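Side-chain contacts in LYND (Lyngbya aestuarii, PDB 4V1T), which probably uses ATP to cyclise cysteine side chains of a precursor peptide into thiazolines, as a heterocyclase of the YcaO cyclodehydratase family: residues I665-L669 with A670-Y674; P762-E765 with A766-N769. One frame throughout, in Å; residues are numbered along the deposited sequence.

Contact 1 of 2, residues I665-L669 with A670-Y674; sequences ITEKL and ADHPY
A short 3-10 turn just beyond helix 661-666 brings Lys668 back against Asp671, with two hydrogen bonds between them. Asp671 N reaches Lys668 O at 3.0 Å. In return Lys668 N gives its hydrogen to Asp671 OD2 at 3.2 Å, meeting the anti lone pair. The short aspartate side chain thus reaches back across the turn to the amide three residues earlier, and the turn is held by both the side chain and the backbone of Asp671. His672 N continues the turn to Leu669 O at 3.1 Å. Beside it, the His672 ring is held at both nitrogens, which should fix its flip. NE2 donates to Glu667 OE1 (2.9 Å, 153°), and ND1 shares a hydrogen bond with Tyr674 OH at 2.8 Å. A bend at chi2 (-49°) brings Glu667 OE1 to the ring edge. The carboxylate and ring planes stand 69° apart. Glu667 OE1 also lies 4.1 Å from Asp671 OD2; two like charges so close would probably raise the proton affinity of this corner, the His672 N-H offsetting part of the charge on Glu667. The His672 ring also meets that of Trp663 in helix 661-666, the planes inclined at roughly half a right angle.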
ATOM      1  N   ILE B 665      10.009  16.902  31.119  1.00 53.16           N
ATOM      2  CA  ILE B 665       9.728  16.446  32.481  1.00 57.85           C
ATOM      3  C   ILE B 665       9.833  17.586  33.495  1.00 57.29           C
ATOM      4  O   ILE B 665       9.058  17.638  34.451  1.00 65.85           O
ATOM      5  CB  ILE B 665      10.652  15.259  32.910  1.00 71.46           C
ATOM      6  CG1 ILE B 665      10.595  15.046  34.429  1.00 76.30           C
ATOM      7  CG2 ILE B 665      12.098  15.496  32.508  1.00 70.65           C
ATOM      8  CD1 ILE B 665      11.240  13.756  34.902  1.00 95.01           C
ATOM      9  N   THR B 666      10.777  18.504  33.281  1.00 50.85           N
ATOM     10  CA  THR B 666      11.090  19.526  34.283  1.00 48.01           C
ATOM     11  C   THR B 666      10.265  20.804  34.152  1.00 51.76           C
ATOM     12  O   THR B 666       9.687  21.279  35.126  1.00 59.02           O
ATOM     13  CB  THR B 666      12.586  19.934  34.258  1.00 58.59           C
ATOM     14  OG1 THR B 666      12.919  20.525  32.997  1.00 78.63           O
ATOM     15  CG2 THR B 666      13.485  18.731  34.524  1.00 61.05           C
ATOM     16  N   GLU B 667      10.223  21.373  32.952  1.00 46.83           N
ATOM     17  CA  GLU B 667       9.733  22.733  32.786  1.00 51.65           C
ATOM     18  C   GLU B 667       8.226  22.858  32.925  1.00 50.32           C
ATOM     19  O   GLU B 667       7.463  21.997  32.489  1.00 44.69           O
ATOM     20  CB  GLU B 667      10.160  23.284  31.432  1.00 50.61           C
ATOM     21  CG  GLU B 667      11.655  23.399  31.266  1.00 55.28           C
ATOM     22  CD  GLU B 667      12.312  24.094  32.436  1.00 64.24           C
ATOM     23  OE1 GLU B 667      11.889  25.222  32.770  1.00 61.28           O
ATOM     24  OE2 GLU B 667      13.238  23.504  33.028  1.00 60.81           O
ATOM     25  N   LYS B 668       7.815  23.970  33.519  1.00 48.66           N
ATOM     26  CA  LYS B 668       6.415  24.254  33.784  1.00 52.29           C
ATOM     27  C   LYS B 668       5.985  25.550  33.116  1.00 53.47           C
ATOM     28  O   LYS B 668       6.806  26.365  32.692  1.00 52.23           O
ATOM     29  CB  LYS B 668       6.170  24.349  35.292  1.00 57.91           C
ATOM     30  CG  LYS B 668       5.988  23.010  35.985  1.00 65.61           C
ATOM     31  CD  LYS B 668       6.890  22.877  37.206  1.00 74.81           C
ATOM     32  CE  LYS B 668       6.394  21.808  38.164  1.00 73.02           C
ATOM     33  NZ  LYS B 668       5.872  20.595  37.459  1.00 87.38           N
ATOM     34  N   LEU B 669       4.679  25.742  33.045  1.00 53.00           N
ATOM     35  CA  LEU B 669       4.115  26.937  32.431  1.00 57.15           C
ATOM     36  C   LEU B 669       4.491  28.161  33.275  1.00 57.83           C
ATOM     37  O   LEU B 669       4.730  29.247  32.750  1.00 54.31           O
ATOM     38  CB  LEU B 669       2.596  26.789  32.318  1.00 58.94           C
ATOM     39  CG  LEU B 669       1.850  27.288  31.086  1.00 50.47           C
ATOM     40  CD1 LEU B 669       2.518  26.936  29.778  1.00 44.98           C
ATOM     41  CD2 LEU B 669       0.454  26.703  31.107  1.00 54.42           C
ATOM     42  N   ALA B 670       4.566  27.965  34.585  1.00 58.62           N
ATOM     43  CA  ALA B 670       4.948  29.031  35.503  1.00 53.99           C
ATOM     44  C   ALA B 670       6.391  29.478  35.315  1.00 45.69           C
ATOM     45  O   ALA B 670       6.772  30.552  35.771  1.00 55.46           O
ATOM     46  CB  ALA B 670       4.731  28.582  36.934  1.00 49.76           C
ATOM     47  N   ASP B 671       7.196  28.650  34.660  1.00 59.49           N
ATOM     48  CA  ASP B 671       8.595  28.986  34.397  1.00 49.48           C
ATOM     49  C   ASP B 671       8.762  29.807  33.121  1.00 50.49           C
ATOM     50  O   ASP B 671       9.817  30.394  32.902  1.00 51.96           O
ATOM     51  CB  ASP B 671       9.438  27.711  34.271  1.00 53.85           C
ATOM     52  CG  ASP B 671       9.655  27.014  35.597  1.00 65.21           C
ATOM     53  OD1 ASP B 671      10.332  27.583  36.475  1.00 73.97           O
ATOM     54  OD2 ASP B 671       9.181  25.873  35.746  1.00 74.39           O
ATOM     55  N   HIS B 672       7.735  29.811  32.266  1.00 52.96           N
ATOM     56  CA  HIS B 672       7.790  30.493  30.970  1.00 49.19           C
ATOM     57  C   HIS B 672       6.443  31.139  30.638  1.00 49.58           C
ATOM     58  O   HIS B 672       5.690  30.621  29.822  1.00 51.53           O
ATOM     59  CB  HIS B 672       8.178  29.503  29.871  1.00 56.42           C
ATOM     60  CG  HIS B 672       9.363  28.658  30.214  1.00 46.55           C
ATOM     61  ND1 HIS B 672      10.661  29.059  29.975  1.00 48.95           N
ATOM     62  CD2 HIS B 672       9.447  27.438  30.795  1.00 52.04           C
ATOM     63  CE1 HIS B 672      11.494  28.119  30.388  1.00 38.65           C
ATOM     64  NE2 HIS B 672      10.784  27.125  30.894  1.00 40.51           N
ATOM     65  N   PRO B 673       6.131  32.272  31.288  1.00 50.05           N
ATOM     66  CA  PRO B 673       4.833  32.939  31.094  1.00 55.55           C
ATOM     67  C   PRO B 673       4.616  33.470  29.680  1.00 53.27           C
ATOM     68  O   PRO B 673       3.475  33.740  29.293  1.00 53.14           O
ATOM     69  CB  PRO B 673       4.877  34.095  32.103  1.00 51.37           C
ATOM     70  CG  PRO B 673       6.317  34.345  32.332  1.00 54.70           C
ATOM     71  CD  PRO B 673       7.010  33.027  32.198  1.00 51.40           C
ATOM     72  N   TYR B 674       5.699  33.609  28.920  1.00 44.72           N
ATOM     73  CA  TYR B 674       5.616  34.024  27.530  1.00 43.72           C
ATOM     74  C   TYR B 674       5.062  32.914  26.614  1.00 46.32           C
ATOM     75  O   TYR B 674       4.967  33.099  25.396  1.00 43.93           O
ATOM     76  CB  TYR B 674       6.991  34.478  27.026  1.00 44.68           C
ATOM     77  CG  TYR B 674       8.102  33.462  27.233  1.00 45.51           C
ATOM     78  CD1 TYR B 674       8.834  33.436  28.413  1.00 56.68           C
ATOM     79  CD2 TYR B 674       8.424  32.541  26.245  1.00 52.14           C
ATOM     80  CE1 TYR B 674       9.841  32.511  28.607  1.00 63.26           C
ATOM     81  CE2 TYR B 674       9.432  31.616  26.428  1.00 57.26           C
ATOM     82  CZ  TYR B 674      10.132  31.605  27.607  1.00 60.13           C
ATOM     83  OH  TYR B 674      11.130  30.688  27.787  1.00 57.17           O
TER

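Contact 2 of 2, residues P762-E765 with A766-N769; sequences PLTE and AQMN
Thr764 and Gln767 meet through one amide oxygen. Gln767 OE1 takes the backbone hydrogen of Thr764 N at 2.8 Å along an almost straight path (169°), in the carbonyl plane and on a lone pair. The hydroxyl of the same threonine adds a weak bond, with Thr764 OG1 3.2 Å from Gln767 OE1. A water is the third donor to this oxygen, at 2.7 Å, and its other hydrogen goes to Pro762 O, tying the residue before Leu763 to the far end of the turn. Glutamine suits the place: with CG beside its backbone N (chi1 -61°) and chi2 extended, it is long enough to fold back over the turn and present a neutral acceptor to Thr764. The methyl Leu763 CD2 comes within 3.8 Å of Gln767 OE1, flanking the polar group with hydrocarbon.

The backbone beneath is a 3-10 turn opened by Thr764, and the Gln767 side chain, reaching back three residues to the Thr764 amide, closes it from the side-chain side. Gln767 N bonds to Thr764 O at 3.0 Å, the turn's own backbone bond, and Met768 N follows to Glu765 O at 3.2 Å.

Further out, apolar packing and two polar bonds fasten the turn to the fold. Met768 bends at chi2 (-57°), and its CE comes 4.4 Å from Leu763 CB. The Met768 side chain touches Leu749 and Tyr750 of helix 748-755 and Tyr560 of helix 538-561, while Leu763 touches Asn561 of the latter. Glu765, its chain extended, sends OE2 to Ser460 OG, and Arg562 NH2 donates to Gln767 O just after helix 538-561.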
ATOM      1  N   PRO B 762      15.526  48.078  23.224  1.00 60.73           N
ATOM      2  CA  PRO B 762      16.106  46.766  22.913  1.00 64.11           C
ATOM      3  C   PRO B 762      16.585  46.040  24.161  1.00 56.94           C
ATOM      4  O   PRO B 762      16.951  46.679  25.154  1.00 48.86           O
ATOM      5  CB  PRO B 762      17.300  47.104  22.002  1.00 66.41           C
ATOM      6  CG  PRO B 762      17.127  48.523  21.601  1.00 59.07           C
ATOM      7  CD  PRO B 762      16.365  49.176  22.708  1.00 64.39           C
ATOM      8  N   LEU B 763      16.581  44.716  24.112  1.00 59.46           N
ATOM      9  CA  LEU B 763      17.232  43.925  25.146  1.00 52.44           C
ATOM     10  C   LEU B 763      18.719  43.869  24.847  1.00 48.32           C
ATOM     11  O   LEU B 763      19.136  44.073  23.707  1.00 66.35           O
ATOM     12  CB  LEU B 763      16.650  42.509  25.209  1.00 50.95           C
ATOM     13  CG  LEU B 763      15.193  42.362  25.649  1.00 54.02           C
ATOM     14  CD1 LEU B 763      14.785  40.907  25.514  1.00 56.62           C
ATOM     15  CD2 LEU B 763      14.971  42.842  27.071  1.00 58.79           C
ATOM     16  N   THR B 764      19.525  43.614  25.876  1.00 45.69           N
ATOM     17  CA  THR B 764      20.940  43.346  25.676  1.00 45.93           C
ATOM     18  C   THR B 764      21.114  41.852  25.469  1.00 50.85           C
ATOM     19  O   THR B 764      20.187  41.071  25.721  1.00 47.34           O
ATOM     20  CB  THR B 764      21.795  43.803  26.875  1.00 52.48           C
ATOM     21  OG1 THR B 764      21.437  43.047  28.035  1.00 56.24           O
ATOM     22  CG2 THR B 764      21.578  45.279  27.147  1.00 51.51           C
ATOM     23  N   GLU B 765      22.298  41.453  25.011  1.00 56.55           N
ATOM     24  CA  GLU B 765      22.593  40.044  24.772  1.00 54.35           C
ATOM     25  C   GLU B 765      22.409  39.228  26.043  1.00 63.61           C
ATOM     26  O   GLU B 765      21.949  38.088  25.991  1.00 63.53           O
ATOM     27  CB  GLU B 765      24.019  39.878  24.242  1.00 56.02           C
ATOM     28  CG  GLU B 765      24.507  38.436  24.179  1.00 57.15           C
ATOM     29  CD  GLU B 765      25.809  38.280  23.415  1.00 58.28           C
ATOM     30  OE1 GLU B 765      26.414  39.308  23.038  1.00 52.21           O
ATOM     31  OE2 GLU B 765      26.223  37.126  23.189  1.00 63.93           O
ATOM     32  N   ALA B 766      22.755  39.828  27.181  1.00 44.26           N
ATOM     33  CA  ALA B 766      22.685  39.142  28.457  1.00 55.96           C
ATOM     34  C   ALA B 766      21.251  38.903  28.919  1.00 49.08           C
ATOM     35  O   ALA B 766      21.013  38.058  29.775  1.00 63.28           O
ATOM     36  CB  ALA B 766      23.448  39.936  29.509  1.00 56.12           C
ATOM     37  N   GLN B 767      20.305  39.653  28.360  1.00 49.02           N
ATOM     38  CA  GLN B 767      18.896  39.542  28.732  1.00 43.19           C
ATOM     39  C   GLN B 767      18.133  38.621  27.802  1.00 50.66           C
ATOM     40  O   GLN B 767      16.938  38.422  27.985  1.00 58.39           O
ATOM     41  CB  GLN B 767      18.225  40.912  28.711  1.00 47.24           C
ATOM     42  CG  GLN B 767      18.827  41.914  29.673  1.00 54.21           C
ATOM     43  CD  GLN B 767      18.242  43.297  29.493  1.00 62.83           C
ATOM     44  OE1 GLN B 767      18.386  43.916  28.437  1.00 67.78           O
ATOM     45  NE2 GLN B 767      17.566  43.787  30.523  1.00 66.83           N
ATOM     46  N   MET B 768      18.809  38.075  26.797  1.00 48.72           N
ATOM     47  CA  MET B 768      18.173  37.097  25.921  1.00 47.45           C
ATOM     48  C   MET B 768      17.853  35.842  26.719  1.00 53.76           C
ATOM     49  O   MET B 768      18.551  35.512  27.672  1.00 57.12           O
ATOM     50  CB  MET B 768      19.062  36.757  24.721  1.00 44.93           C
ATOM     51  CG  MET B 768      19.144  37.854  23.660  1.00 47.86           C
ATOM     52  SD  MET B 768      17.538  38.323  23.011  1.00 57.79           S
ATOM     53  CE  MET B 768      17.897  39.740  21.991  1.00 71.22           C
ATOM     54  N   ASN B 769      16.780  35.158  26.330  1.00 56.47           N
ATOM     55  CA  ASN B 769      16.325  33.964  27.026  1.00 39.14           C
ATOM     56  C   ASN B 769      17.483  32.990  27.224  1.00 43.64           C
ATOM     57  O   ASN B 769      18.078  32.541  26.246  1.00 43.86           O
ATOM     58  CB  ASN B 769      15.206  33.288  26.234  1.00 39.17           C
ATOM     59  CG  ASN B 769      14.425  32.282  27.055  1.00 46.33           C
ATOM     60  OD1 ASN B 769      14.896  31.781  28.077  1.00 49.09           O
ATOM     61  ND2 ASN B 769      13.217  31.980  26.604  1.00 45.71           N
TER
HETATM   62  O   HOH W   1      17.669  46.418  27.903  1.00 59.20           O

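How the contacts relate
Contact 1 precedes contact 2 along the chain, with helices 697-710 and 748-755 between them, and their centres lie about 19 Å apart on the same side of the chain's centre. They touch at their far ends, where Tyr674 OH and Asn769 ND2 make a probable hydrogen bond of 2.7 Å. Both rest on the end of helix 538-561: Tyr674 meets the Trp559 ring edge-to-face, Asn769 ND2 bonds to Trp559 O, and both touch Arg562. Two peripheral 3-10 turns are thus joined over one helix end. Contact 2 alone comes just before the proline-rich C-terminal tail, which in azoline-forming YcaO relatives approaches the active site and may do so here.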